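Local coordinates for protein delta toxin (Clostridium perfringens, PDB 2YGT) that is a haemolytic beta-pore-forming toxin that probably assembles into membrane-spanning pores in host cells, as leukocidin/hemolysin-type toxins do, at residues A[19-22]-A[27-30]; A[109-114]-A[164-169]; A[193-198]-A[253-258]. All coordinates share one frame; numbering follows the deposited sequence.

Interaction 1: residues A[19-22]-A[27-30]; sequences VTII and KQIR
Ile-22 and Ile-29 face each other as an antiparallel hydrogen-bonded pair, and Ile-21 with Arg-30 forms the adjoining non-hydrogen-bonded pair, CA to CA 4.7 Å. The short strand axes run at 166° to each other. Two bonds join the first pair, Ile-22 N to Ile-29 O and Ile-29 N to Ile-22 O, each 2.7 Å and nearly straight at 168° at the hydrogen. Flanking them, Arg-30 CA directs its hydrogen at Thr-20 O, 3.4 Å away. These are the facing arms of the beta hairpin 19-24/27-39, close to one edge of the toxin's seven-strand antiparallel sheet, with strand 12-15 beyond. On the face that carries Ile-21 and Arg-30, the two side chains run alongside in the same direction; Ile-21 CG1 lies over the guanidinium plane near its rim, 3.8 Å from Arg-30 NE. The other branch, CG2, is anti to the backbone N (chi1 to CG1 -66°) and presses on the amide of the extended Gln-28, 3.3 Å from NE2. On the reverse face, Ile-22 CB meets Ile-29 CG1 at 3.8 Å, while Ile-29 also packs on Ile-130 and Ala-147. The Arg-30 backbone pairs with Asp-54, a zinc ligand.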
ATOM      1  N   VAL A  19      -9.086  14.798  19.737  1.00 46.67           N
ATOM      2  CA  VAL A  19     -10.143  13.980  20.316  1.00 41.40           C
ATOM      3  C   VAL A  19     -11.474  14.188  19.606  1.00 39.64           C
ATOM      4  O   VAL A  19     -11.877  15.319  19.334  1.00 39.80           O
ATOM      5  CB  VAL A  19     -10.340  14.283  21.814  1.00 39.23           C
ATOM      6  CG1 VAL A  19     -11.355  13.324  22.416  1.00 37.23           C
ATOM      7  CG2 VAL A  19      -9.016  14.191  22.552  1.00 38.21           C
ATOM      8  N   THR A  20     -12.151  13.085  19.309  1.00 37.80           N
ATOM      9  CA  THR A  20     -13.497  13.133  18.764  1.00 28.98           C
ATOM     10  C   THR A  20     -14.440  12.427  19.727  1.00 28.34           C
ATOM     11  O   THR A  20     -14.305  11.228  19.971  1.00 39.66           O
ATOM     12  CB  THR A  20     -13.577  12.452  17.385  1.00 28.29           C
ATOM     13  OG1 THR A  20     -12.707  13.121  16.464  1.00 32.06           O
ATOM     14  CG2 THR A  20     -14.998  12.500  16.851  1.00 29.22           C
ATOM     15  N   ILE A  21     -15.384  13.174  20.291  1.00 36.28           N
ATOM     16  CA  ILE A  21     -16.376  12.591  21.186  1.00 28.25           C
ATOM     17  C   ILE A  21     -17.609  12.175  20.396  1.00 33.16           C
ATOM     18  O   ILE A  21     -18.296  13.010  19.810  1.00 28.11           O
ATOM     19  CB  ILE A  21     -16.780  13.559  22.314  1.00 42.59           C
ATOM     20  CG1 ILE A  21     -15.598  13.817  23.249  1.00 44.56           C
ATOM     21  CG2 ILE A  21     -17.962  13.004  23.094  1.00 28.46           C
ATOM     22  CD1 ILE A  21     -14.596  14.824  22.719  1.00 52.16           C
ATOM     23  N   ILE A  22     -17.884  10.876  20.386  1.00 35.63           N
ATOM     24  CA  ILE A  22     -18.957  10.327  19.571  1.00 25.85           C
ATOM     25  C   ILE A  22     -20.092   9.792  20.435  1.00 31.72           C
ATOM     26  O   ILE A  22     -19.888   8.915  21.273  1.00 24.74           O
ATOM     27  CB  ILE A  22     -18.425   9.211  18.659  1.00 36.40           C
ATOM     28  CG1 ILE A  22     -17.193   9.709  17.900  1.00 34.14           C
ATOM     29  CG2 ILE A  22     -19.506   8.744  17.698  1.00 34.72           C
ATOM     30  CD1 ILE A  22     -16.236   8.618  17.503  1.00 24.79           C
ATOM     31  N   LYS A  27     -25.201   6.566  24.485  1.00 53.08           N
ATOM     32  CA  LYS A  27     -23.891   5.955  24.682  1.00 47.27           C
ATOM     33  C   LYS A  27     -22.795   6.762  23.992  1.00 44.20           C
ATOM     34  O   LYS A  27     -22.937   7.166  22.838  1.00 46.53           O
ATOM     35  CB  LYS A  27     -23.886   4.506  24.192  1.00 44.35           C
ATOM     36  CG  LYS A  27     -24.883   3.612  24.911  1.00 44.89           C
ATOM     37  CD  LYS A  27     -24.661   2.145  24.579  1.00 51.96           C
ATOM     38  CE  LYS A  27     -25.746   1.268  25.187  1.00 52.19           C
ATOM     39  NZ  LYS A  27     -25.529  -0.177  24.893  1.00 47.77           N
ATOM     40  N   GLN A  28     -21.702   6.995  24.709  1.00 44.77           N
ATOM     41  CA  GLN A  28     -20.637   7.859  24.215  1.00 45.76           C
ATOM     42  C   GLN A  28     -19.279   7.163  24.178  1.00 41.75           C
ATOM     43  O   GLN A  28     -18.913   6.443  25.105  1.00 41.35           O
ATOM     44  CB  GLN A  28     -20.557   9.130  25.066  1.00 43.35           C
ATOM     45  CG  GLN A  28     -19.298   9.949  24.860  1.00 48.99           C
ATOM     46  CD  GLN A  28     -19.317  11.250  25.642  1.00 51.39           C
ATOM     47  OE1 GLN A  28     -20.373  11.856  25.832  1.00 44.09           O
ATOM     48  NE2 GLN A  28     -18.148  11.685  26.099  1.00 44.79           N
ATOM     49  N   ILE A  29     -18.544   7.380  23.092  1.00 20.15           N
ATOM     50  CA  ILE A  29     -17.186   6.862  22.965  1.00 23.44           C
ATOM     51  C   ILE A  29     -16.245   7.957  22.465  1.00 25.77           C
ATOM     52  O   ILE A  29     -16.689   8.979  21.942  1.00 31.16           O
ATOM     53  CB  ILE A  29     -17.121   5.656  22.007  1.00 29.44           C
ATOM     54  CG1 ILE A  29     -17.273   6.116  20.554  1.00 23.73           C
ATOM     55  CG2 ILE A  29     -18.178   4.619  22.375  1.00 28.38           C
ATOM     56  CD1 ILE A  29     -17.228   4.986  19.555  1.00 23.31           C
ATOM     57  N   ARG A  30     -14.944   7.746  22.627  1.00 23.62           N
ATOM     58  CA  ARG A  30     -13.967   8.749  22.221  1.00 25.86           C
ATOM     59  C   ARG A  30     -12.938   8.179  21.252  1.00 26.37           C
ATOM     60  O   ARG A  30     -12.619   6.992  21.299  1.00 31.48           O
ATOM     61  CB  ARG A  30     -13.275   9.347  23.448  1.00 34.18           C
ATOM     62  CG  ARG A  30     -14.249   9.874  24.488  1.00 40.71           C
ATOM     63  CD  ARG A  30     -13.611  10.918  25.389  1.00 46.90           C
ATOM     64  NE  ARG A  30     -14.620  11.642  26.159  1.00 54.69           N
ATOM     65  CZ  ARG A  30     -14.395  12.783  26.804  1.00 54.64           C
ATOM     66  NH1 ARG A  30     -13.192  13.340  26.773  1.00 51.46           N
ATOM     67  NH2 ARG A  30     -15.374  13.371  27.476  1.00 52.98           N
TER

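Interaction 2: residues A[109-114]-A[164-169]; sequences VDSVPK and TNDTNS. With ZN (zinc ion), chain C.
Asp-166 reaches across to Ser-111, a gap of 7.5 Å between their CA atoms, and binds a zinc ion on the way. Beyond CB, CG stands anti to the backbone N (chi1 -176°), which carries the carboxylate over toward strand 107-112. CG itself lies 3.2 Å from the zinc. Its two oxygens then divide the work: OD2 binds the metal at 2.2 Å, whereas OD1 comes to 3.2 Å from Ser-111 OG. Three waters also bind the zinc, and two of them tie it to 109-114. One donates to Asp-110 OD1 over 2.6 Å, so Asp-110 serves the metal here from the second shell, its OD1 3.8 Å from the zinc. Another donates to Ser-111 O at 2.7 Å and accepts a longer bond from Ser-111 OG, which is also bonded to Gln-163 NE2. Asp-110 OD1 is fixed further by Ser-111 N, which approaches its anti lone pair. The zinc probably offsets the repulsion expected between the two carboxylates. Both aspartates belong to the toxin's second zinc site, here Asp-166 as a direct ligand and Asp-110 through a water. No backbone pairing links the segments: strand 107-112 closes the edge of the seven-strand sheet beside 224-235, whereas strand 159-166 pairs with 170-177 in the eight-strand sheet, and the site bridges the gap between them.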
ATOM      1  N   VAL A 109      -7.377  -7.815  13.634  1.00 18.50           N
ATOM      2  CA  VAL A 109      -8.657  -8.500  13.468  1.00 22.55           C
ATOM      3  C   VAL A 109      -9.341  -8.221  12.130  1.00 21.21           C
ATOM      4  O   VAL A 109     -10.336  -8.862  11.789  1.00 20.11           O
ATOM      5  CB  VAL A 109      -9.620  -8.198  14.635  1.00 25.67           C
ATOM      6  CG1 VAL A 109      -9.008  -8.664  15.952  1.00 19.54           C
ATOM      7  CG2 VAL A 109      -9.956  -6.717  14.676  1.00 18.72           C
ATOM      8  N   ASP A 110      -8.804  -7.268  11.375  1.00 18.08           N
ATOM      9  CA  ASP A 110      -9.276  -7.021  10.017  1.00 17.88           C
ATOM     10  C   ASP A 110      -8.347  -6.059   9.287  1.00 17.40           C
ATOM     11  O   ASP A 110      -7.583  -5.323   9.914  1.00 17.85           O
ATOM     12  CB  ASP A 110     -10.709  -6.484  10.017  1.00 17.97           C
ATOM     13  CG  ASP A 110     -11.553  -7.081   8.904  1.00 22.74           C
ATOM     14  OD1 ASP A 110     -11.017  -7.299   7.798  1.00 20.54           O
ATOM     15  OD2 ASP A 110     -12.751  -7.341   9.136  1.00 24.45           O
ATOM     16  N   SER A 111      -8.410  -6.075   7.960  1.00 20.12           N
ATOM     17  CA  SER A 111      -7.569  -5.208   7.145  1.00 16.91           C
ATOM     18  C   SER A 111      -8.137  -5.017   5.742  1.00 25.49           C
ATOM     19  O   SER A 111      -8.977  -5.792   5.286  1.00 21.00           O
ATOM     20  CB  SER A 111      -6.144  -5.766   7.064  1.00 16.86           C
ATOM     21  OG  SER A 111      -6.127  -7.072   6.518  1.00 17.10           O
ATOM     22  N   VAL A 112      -7.671  -3.977   5.065  1.00 16.62           N
ATOM     23  CA  VAL A 112      -8.076  -3.703   3.695  1.00 20.10           C
ATOM     24  C   VAL A 112      -6.879  -3.133   2.945  1.00 17.62           C
ATOM     25  O   VAL A 112      -6.022  -2.489   3.555  1.00 16.99           O
ATOM     26  CB  VAL A 112      -9.235  -2.692   3.646  1.00 23.26           C
ATOM     27  CG1 VAL A 112     -10.551  -3.366   4.026  1.00 17.00           C
ATOM     28  CG2 VAL A 112      -8.941  -1.506   4.557  1.00 16.50           C
ATOM     29  N   PRO A 113      -6.810  -3.359   1.621  1.00 17.45           N
ATOM     30  CA  PRO A 113      -7.779  -4.071   0.775  1.00 16.74           C
ATOM     31  C   PRO A 113      -7.834  -5.573   1.052  1.00 24.34           C
ATOM     32  O   PRO A 113      -6.869  -6.145   1.562  1.00 18.14           O
ATOM     33  CB  PRO A 113      -7.254  -3.833  -0.651  1.00 16.74           C
ATOM     34  CG  PRO A 113      -6.256  -2.725  -0.538  1.00 16.49           C
ATOM     35  CD  PRO A 113      -5.687  -2.821   0.834  1.00 16.86           C
ATOM     36  N   LYS A 114      -8.960  -6.198   0.715  1.00 23.40           N
ATOM     37  CA  LYS A 114      -9.123  -7.639   0.869  1.00 21.18           C
ATOM     38  C   LYS A 114      -8.904  -8.330  -0.464  1.00 21.57           C
ATOM     39  O   LYS A 114      -9.089  -7.726  -1.520  1.00 22.52           O
ATOM     40  CB  LYS A 114     -10.530  -7.982   1.352  1.00 21.69           C
ATOM     41  CG  LYS A 114     -10.925  -7.352   2.665  1.00 30.89           C
ATOM     42  CD  LYS A 114     -12.367  -7.697   2.992  1.00 33.89           C
ATOM     43  CE  LYS A 114     -12.830  -7.006   4.252  1.00 29.16           C
ATOM     44  NZ  LYS A 114     -14.271  -7.258   4.505  1.00 39.61           N
ATOM     45  N   THR A 164      -1.615 -10.869   0.316  1.00 15.23           N
ATOM     46  CA  THR A 164      -0.926 -12.150   0.334  1.00 15.64           C
ATOM     47  C   THR A 164      -0.899 -12.754   1.736  1.00 20.87           C
ATOM     48  O   THR A 164      -0.748 -13.963   1.897  1.00 23.36           O
ATOM     49  CB  THR A 164       0.506 -12.006  -0.206  1.00 30.58           C
ATOM     50  OG1 THR A 164       1.200 -11.000   0.545  1.00 25.70           O
ATOM     51  CG2 THR A 164       0.469 -11.592  -1.672  1.00 15.50           C
ATOM     52  N   ASN A 165      -1.050 -11.910   2.748  1.00 23.48           N
ATOM     53  CA  ASN A 165      -1.149 -12.384   4.121  1.00 23.64           C
ATOM     54  C   ASN A 165      -2.234 -11.636   4.875  1.00 27.19           C
ATOM     55  O   ASN A 165      -2.346 -10.416   4.770  1.00 15.73           O
ATOM     56  CB  ASN A 165       0.191 -12.247   4.842  1.00 29.61           C
ATOM     57  CG  ASN A 165       1.191 -13.298   4.414  1.00 36.03           C
ATOM     58  OD1 ASN A 165       1.084 -14.462   4.797  1.00 39.28           O
ATOM     59  ND2 ASN A 165       2.177 -12.892   3.621  1.00 40.59           N
ATOM     60  N   ASP A 166      -3.030 -12.376   5.638  1.00 28.18           N
ATOM     61  CA  ASP A 166      -4.135 -11.795   6.385  1.00 26.41           C
ATOM     62  C   ASP A 166      -4.381 -12.577   7.673  1.00 25.38           C
ATOM     63  O   ASP A 166      -5.321 -13.367   7.755  1.00 23.13           O
ATOM     64  CB  ASP A 166      -5.395 -11.789   5.518  1.00 23.83           C
ATOM     65  CG  ASP A 166      -6.567 -11.106   6.189  1.00 26.67           C
ATOM     66  OD1 ASP A 166      -6.349 -10.235   7.057  1.00 26.40           O
ATOM     67  OD2 ASP A 166      -7.714 -11.441   5.836  1.00 27.25           O
ATOM     68  N   THR A 167      -3.527 -12.366   8.670  1.00 23.76           N
ATOM     69  CA  THR A 167      -3.668 -13.055   9.950  1.00 25.28           C
ATOM     70  C   THR A 167      -3.597 -12.080  11.119  1.00 24.45           C
ATOM     71  O   THR A 167      -3.457 -10.873  10.929  1.00 24.85           O
ATOM     72  CB  THR A 167      -2.575 -14.129  10.151  1.00 18.21           C
ATOM     73  OG1 THR A 167      -1.344 -13.496  10.527  1.00 22.44           O
ATOM     74  CG2 THR A 167      -2.369 -14.942   8.881  1.00 18.18           C
ATOM     75  N   ASN A 168      -3.697 -12.618  12.330  1.00 25.87           N
ATOM     76  CA  ASN A 168      -3.560 -11.819  13.538  1.00 18.26           C
ATOM     77  C   ASN A 168      -2.167 -11.220  13.659  1.00 18.91           C
ATOM     78  O   ASN A 168      -1.969 -10.216  14.344  1.00 18.81           O
ATOM     79  CB  ASN A 168      -3.855 -12.670  14.771  1.00 25.68           C
ATOM     80  CG  ASN A 168      -5.329 -12.971  14.932  1.00 26.77           C
ATOM     81  OD1 ASN A 168      -6.184 -12.212  14.470  1.00 22.26           O
ATOM     82  ND2 ASN A 168      -5.637 -14.079  15.592  1.00 19.51           N
ATOM     83  N   SER A 169      -1.204 -11.839  12.982  1.00 18.66           N
ATOM     84  CA  SER A 169       0.195 -11.445  13.106  1.00 22.48           C
ATOM     85  C   SER A 169       0.685 -10.552  11.970  1.00 25.64           C
ATOM     86  O   SER A 169       1.639  -9.793  12.146  1.00 18.70           O
ATOM     87  CB  SER A 169       1.085 -12.684  13.205  1.00 19.80           C
ATOM     88  OG  SER A 169       0.679 -13.514  14.277  1.00 29.72           O
TER
HETATM   89 ZN    ZN C1292      -9.571 -10.215   5.865  1.00 23.82          ZN
HETATM   90  O   HOH W   1     -11.728  -9.154   6.081  1.00 13.74           O
HETATM   91  O   HOH W   2      -8.462  -8.348   4.702  1.00 23.10           O
HETATM   92  O   HOH W   3     -10.088 -11.024   3.751  1.00 22.94           O

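Interaction 3: residues A[193-198]-A[253-258]; sequences YGNQMF and NSYHIA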
ATOM      1  N   TYR A 193       8.925  -9.622 -32.558  1.00 25.80           N
ATOM      2  CA  TYR A 193       9.219  -8.435 -31.759  1.00 20.32           C
ATOM      3  C   TYR A 193       9.456  -8.720 -30.275  1.00 20.87           C
ATOM      4  O   TYR A 193       9.708  -7.801 -29.494  1.00 19.83           O
ATOM      5  CB  TYR A 193       8.102  -7.404 -31.932  1.00 22.30           C
ATOM      6  CG  TYR A 193       7.826  -7.074 -33.380  1.00 23.67           C
ATOM      7  CD1 TYR A 193       8.727  -6.322 -34.124  1.00 29.16           C
ATOM      8  CD2 TYR A 193       6.675  -7.528 -34.011  1.00 27.12           C
ATOM      9  CE1 TYR A 193       8.485  -6.021 -35.450  1.00 26.91           C
ATOM     10  CE2 TYR A 193       6.424  -7.233 -35.336  1.00 29.08           C
ATOM     11  CZ  TYR A 193       7.331  -6.481 -36.051  1.00 27.81           C
ATOM     12  OH  TYR A 193       7.080  -6.188 -37.370  1.00 29.58           O
ATOM     13  N   GLY A 194       9.383  -9.992 -29.893  1.00 19.65           N
ATOM     14  CA  GLY A 194       9.567 -10.381 -28.508  1.00 19.31           C
ATOM     15  C   GLY A 194       8.455  -9.848 -27.626  1.00 20.89           C
ATOM     16  O   GLY A 194       7.286  -9.884 -28.006  1.00 22.85           O
ATOM     17  N   ASN A 195       8.816  -9.356 -26.446  1.00 21.14           N
ATOM     18  CA  ASN A 195       7.855  -8.753 -25.527  1.00 18.23           C
ATOM     19  C   ASN A 195       7.798  -7.248 -25.754  1.00 22.38           C
ATOM     20  O   ASN A 195       8.788  -6.549 -25.544  1.00 18.69           O
ATOM     21  CB  ASN A 195       8.236  -9.064 -24.076  1.00 18.00           C
ATOM     22  CG  ASN A 195       7.273  -8.449 -23.069  1.00 22.91           C
ATOM     23  OD1 ASN A 195       6.862  -7.298 -23.207  1.00 23.86           O
ATOM     24  ND2 ASN A 195       6.919  -9.218 -22.044  1.00 17.27           N
ATOM     25  N   GLN A 196       6.634  -6.751 -26.170  1.00 18.32           N
ATOM     26  CA  GLN A 196       6.506  -5.364 -26.611  1.00 18.63           C
ATOM     27  C   GLN A 196       5.800  -4.456 -25.604  1.00 18.37           C
ATOM     28  O   GLN A 196       5.318  -3.380 -25.966  1.00 28.19           O
ATOM     29  CB  GLN A 196       5.751  -5.302 -27.943  1.00 18.92           C
ATOM     30  CG  GLN A 196       6.169  -6.344 -28.965  1.00 19.14           C
ATOM     31  CD  GLN A 196       5.126  -6.533 -30.053  1.00 26.71           C
ATOM     32  OE1 GLN A 196       4.918  -5.657 -30.894  1.00 19.79           O
ATOM     33  NE2 GLN A 196       4.461  -7.682 -30.037  1.00 19.12           N
ATOM     34  N   MET A 197       5.749  -4.872 -24.343  1.00 18.45           N
ATOM     35  CA  MET A 197       4.966  -4.143 -23.350  1.00 17.67           C
ATOM     36  C   MET A 197       5.355  -2.667 -23.202  1.00 17.99           C
ATOM     37  O   MET A 197       4.482  -1.812 -23.053  1.00 21.16           O
ATOM     38  CB  MET A 197       4.951  -4.869 -21.995  1.00 21.58           C
ATOM     39  CG  MET A 197       6.289  -4.962 -21.290  1.00 31.14           C
ATOM     40  SD  MET A 197       6.206  -6.098 -19.883  1.00 31.01           S
ATOM     41  CE  MET A 197       4.779  -5.460 -19.020  1.00 16.50           C
ATOM     42  N   PHE A 198       6.650  -2.365 -23.253  1.00 18.34           N
ATOM     43  CA  PHE A 198       7.099  -0.976 -23.118  1.00 22.76           C
ATOM     44  C   PHE A 198       7.823  -0.462 -24.362  1.00 19.42           C
ATOM     45  O   PHE A 198       8.576   0.510 -24.305  1.00 19.92           O
ATOM     46  CB  PHE A 198       7.973  -0.799 -21.871  1.00 18.74           C
ATOM     47  CG  PHE A 198       7.271  -1.142 -20.588  1.00 24.68           C
ATOM     48  CD1 PHE A 198       6.049  -0.569 -20.278  1.00 19.70           C
ATOM     49  CD2 PHE A 198       7.831  -2.039 -19.692  1.00 17.94           C
ATOM     50  CE1 PHE A 198       5.394  -0.886 -19.101  1.00 17.86           C
ATOM     51  CE2 PHE A 198       7.185  -2.358 -18.511  1.00 26.27           C
ATOM     52  CZ  PHE A 198       5.962  -1.780 -18.217  1.00 20.67           C
ATOM     53  N   ASN A 253      12.811  -4.761 -12.420  1.00 28.85           N
ATOM     54  CA  ASN A 253      13.151  -5.591 -13.569  1.00 24.44           C
ATOM     55  C   ASN A 253      13.809  -4.755 -14.663  1.00 24.24           C
ATOM     56  O   ASN A 253      13.693  -3.530 -14.671  1.00 24.92           O
ATOM     57  CB  ASN A 253      11.913  -6.305 -14.115  1.00 23.60           C
ATOM     58  CG  ASN A 253      11.506  -7.492 -13.267  1.00 24.39           C
ATOM     59  OD1 ASN A 253      10.571  -8.218 -13.601  1.00 17.77           O
ATOM     60  ND2 ASN A 253      12.214  -7.700 -12.164  1.00 23.48           N
ATOM     61  N   SER A 254      14.507  -5.419 -15.576  1.00 22.54           N
ATOM     62  CA  SER A 254      15.162  -4.731 -16.680  1.00 26.67           C
ATOM     63  C   SER A 254      14.498  -5.110 -17.995  1.00 26.64           C
ATOM     64  O   SER A 254      14.621  -6.246 -18.456  1.00 24.95           O
ATOM     65  CB  SER A 254      16.653  -5.077 -16.726  1.00 23.88           C
ATOM     66  OG  SER A 254      17.329  -4.602 -15.571  1.00 30.90           O
ATOM     67  N   TYR A 255      13.783  -4.159 -18.585  1.00 19.89           N
ATOM     68  CA  TYR A 255      13.171  -4.358 -19.891  1.00 19.69           C
ATOM     69  C   TYR A 255      14.151  -3.933 -20.980  1.00 20.39           C
ATOM     70  O   TYR A 255      14.451  -2.749 -21.133  1.00 20.80           O
ATOM     71  CB  TYR A 255      11.864  -3.568 -19.998  1.00 19.21           C
ATOM     72  CG  TYR A 255      11.179  -3.688 -21.344  1.00 28.00           C
ATOM     73  CD1 TYR A 255      10.460  -4.829 -21.680  1.00 18.69           C
ATOM     74  CD2 TYR A 255      11.256  -2.662 -22.278  1.00 19.51           C
ATOM     75  CE1 TYR A 255       9.840  -4.944 -22.912  1.00 25.39           C
ATOM     76  CE2 TYR A 255      10.638  -2.765 -23.508  1.00 19.50           C
ATOM     77  CZ  TYR A 255       9.932  -3.906 -23.821  1.00 21.13           C
ATOM     78  OH  TYR A 255       9.315  -4.009 -25.043  1.00 21.40           O
ATOM     79  N   HIS A 256      14.662  -4.912 -21.720  1.00 20.59           N
ATOM     80  CA  HIS A 256      15.635  -4.662 -22.777  1.00 21.95           C
ATOM     81  C   HIS A 256      14.967  -4.577 -24.141  1.00 25.14           C
ATOM     82  O   HIS A 256      14.114  -5.400 -24.472  1.00 20.66           O
ATOM     83  CB  HIS A 256      16.670  -5.789 -22.825  1.00 21.72           C
ATOM     84  CG  HIS A 256      17.600  -5.819 -21.650  1.00 35.25           C
ATOM     85  ND1 HIS A 256      18.970  -5.760 -21.785  1.00 34.10           N
ATOM     86  CD2 HIS A 256      17.356  -5.904 -20.322  1.00 33.74           C
ATOM     87  CE1 HIS A 256      19.530  -5.806 -20.590  1.00 31.29           C
ATOM     88  NE2 HIS A 256      18.573  -5.893 -19.684  1.00 31.83           N
ATOM     89  N   ILE A 257      15.356  -3.581 -24.929  1.00 24.23           N
ATOM     90  CA  ILE A 257      15.067  -3.598 -26.359  1.00 21.85           C
ATOM     91  C   ILE A 257      16.372  -3.719 -27.141  1.00 26.66           C
ATOM     92  O   ILE A 257      17.347  -3.025 -26.853  1.00 23.33           O
ATOM     93  CB  ILE A 257      14.269  -2.357 -26.828  1.00 21.89           C
ATOM     94  CG1 ILE A 257      15.010  -1.066 -26.470  1.00 22.53           C
ATOM     95  CG2 ILE A 257      12.870  -2.371 -26.235  1.00 21.11           C
ATOM     96  CD1 ILE A 257      14.375   0.178 -27.054  1.00 22.78           C
ATOM     97  N   ALA A 258      16.389  -4.623 -28.112  1.00 22.69           N
ATOM     98  CA  ALA A 258      17.577  -4.860 -28.921  1.00 26.44           C
ATOM     99  C   ALA A 258      17.207  -4.863 -30.396  1.00 29.72           C
ATOM    100  O   ALA A 258      16.236  -5.501 -30.800  1.00 23.07           O
ATOM    101  CB  ALA A 258      18.230  -6.177 -28.533  1.00 23.50           C
TER
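Tyr-255 OH donates a short hydrogen bond, 2.6 Å, to Asn-195 O, meeting that carbonyl in its plane on a lone pair, with a C=O...donor angle of 138°. The tyrosine stands out from strand 241-259 with CG anti to the backbone N (chi1 178°), which thrusts the ring into the bend of the loop 193-198, and the hydroxyl ends among backbone atoms, 3.5 Å from Gln-196 CA. The bend is held by Asn-195 itself: its OD1 accepts from Met-197 N at 2.9 Å, almost in line with the amide C=O, forming an Asx turn. The same OD1 lies 3.8 Å from Tyr-255 CE1, the amide and ring planes being steeply inclined.

Phe-198 covers one face of the tyrosine. Its CB sits over that face, 4.0 Å from the ring centroid in a CH-pi contact, and its ring turns an edge toward the same face, a T-shaped pair with centroids 5.6 Å apart and planes at 85°. Met-197 slides past the tyrosine in the opposite direction, CG touching Tyr-255 CE1 at 3.9 Å, and the same CG rests over the rim of the Phe-198 ring, so the two loop side chains brace each other as they pack on the tyrosine. Phe-198 makes further edge-to-face pairs with Trp-89 and Phe-177, which extend the aromatic cluster to strands 84-99 and 170-177. All five touching residues are buried, and the carbonyl of Asn-195 is thereby satisfied inside the core. The contact fastens an irregular loop, coming after strand 170-177, to a long strand of the eight-strand sheet at one end of the molecule, in a part probably equivalent to the rim domain of leukocidin-family toxins.

How the interactions relate
The contacts follow one another along the chain: interaction 1, then interaction 2, then interaction 3. They also spread along the elongated molecule, with interactions 1 and 3 on opposite sides of its centre, their own centres about 56 Å apart. Interaction 2 lies between them, its centre about 27 Å from that of interaction 1 and about 35 Å from that of interaction 3; none touches another. The seven-strand sheet is shared by interactions 1 and 2, near its two edges, and the eight-strand sheet by interactions 2 and 3. The zinc-bridged contact therefore joins the two sheets, while interaction 1 pairs two hairpin strands and interaction 3 fastens a loop, toward opposite ends of the leukocidin-type fold.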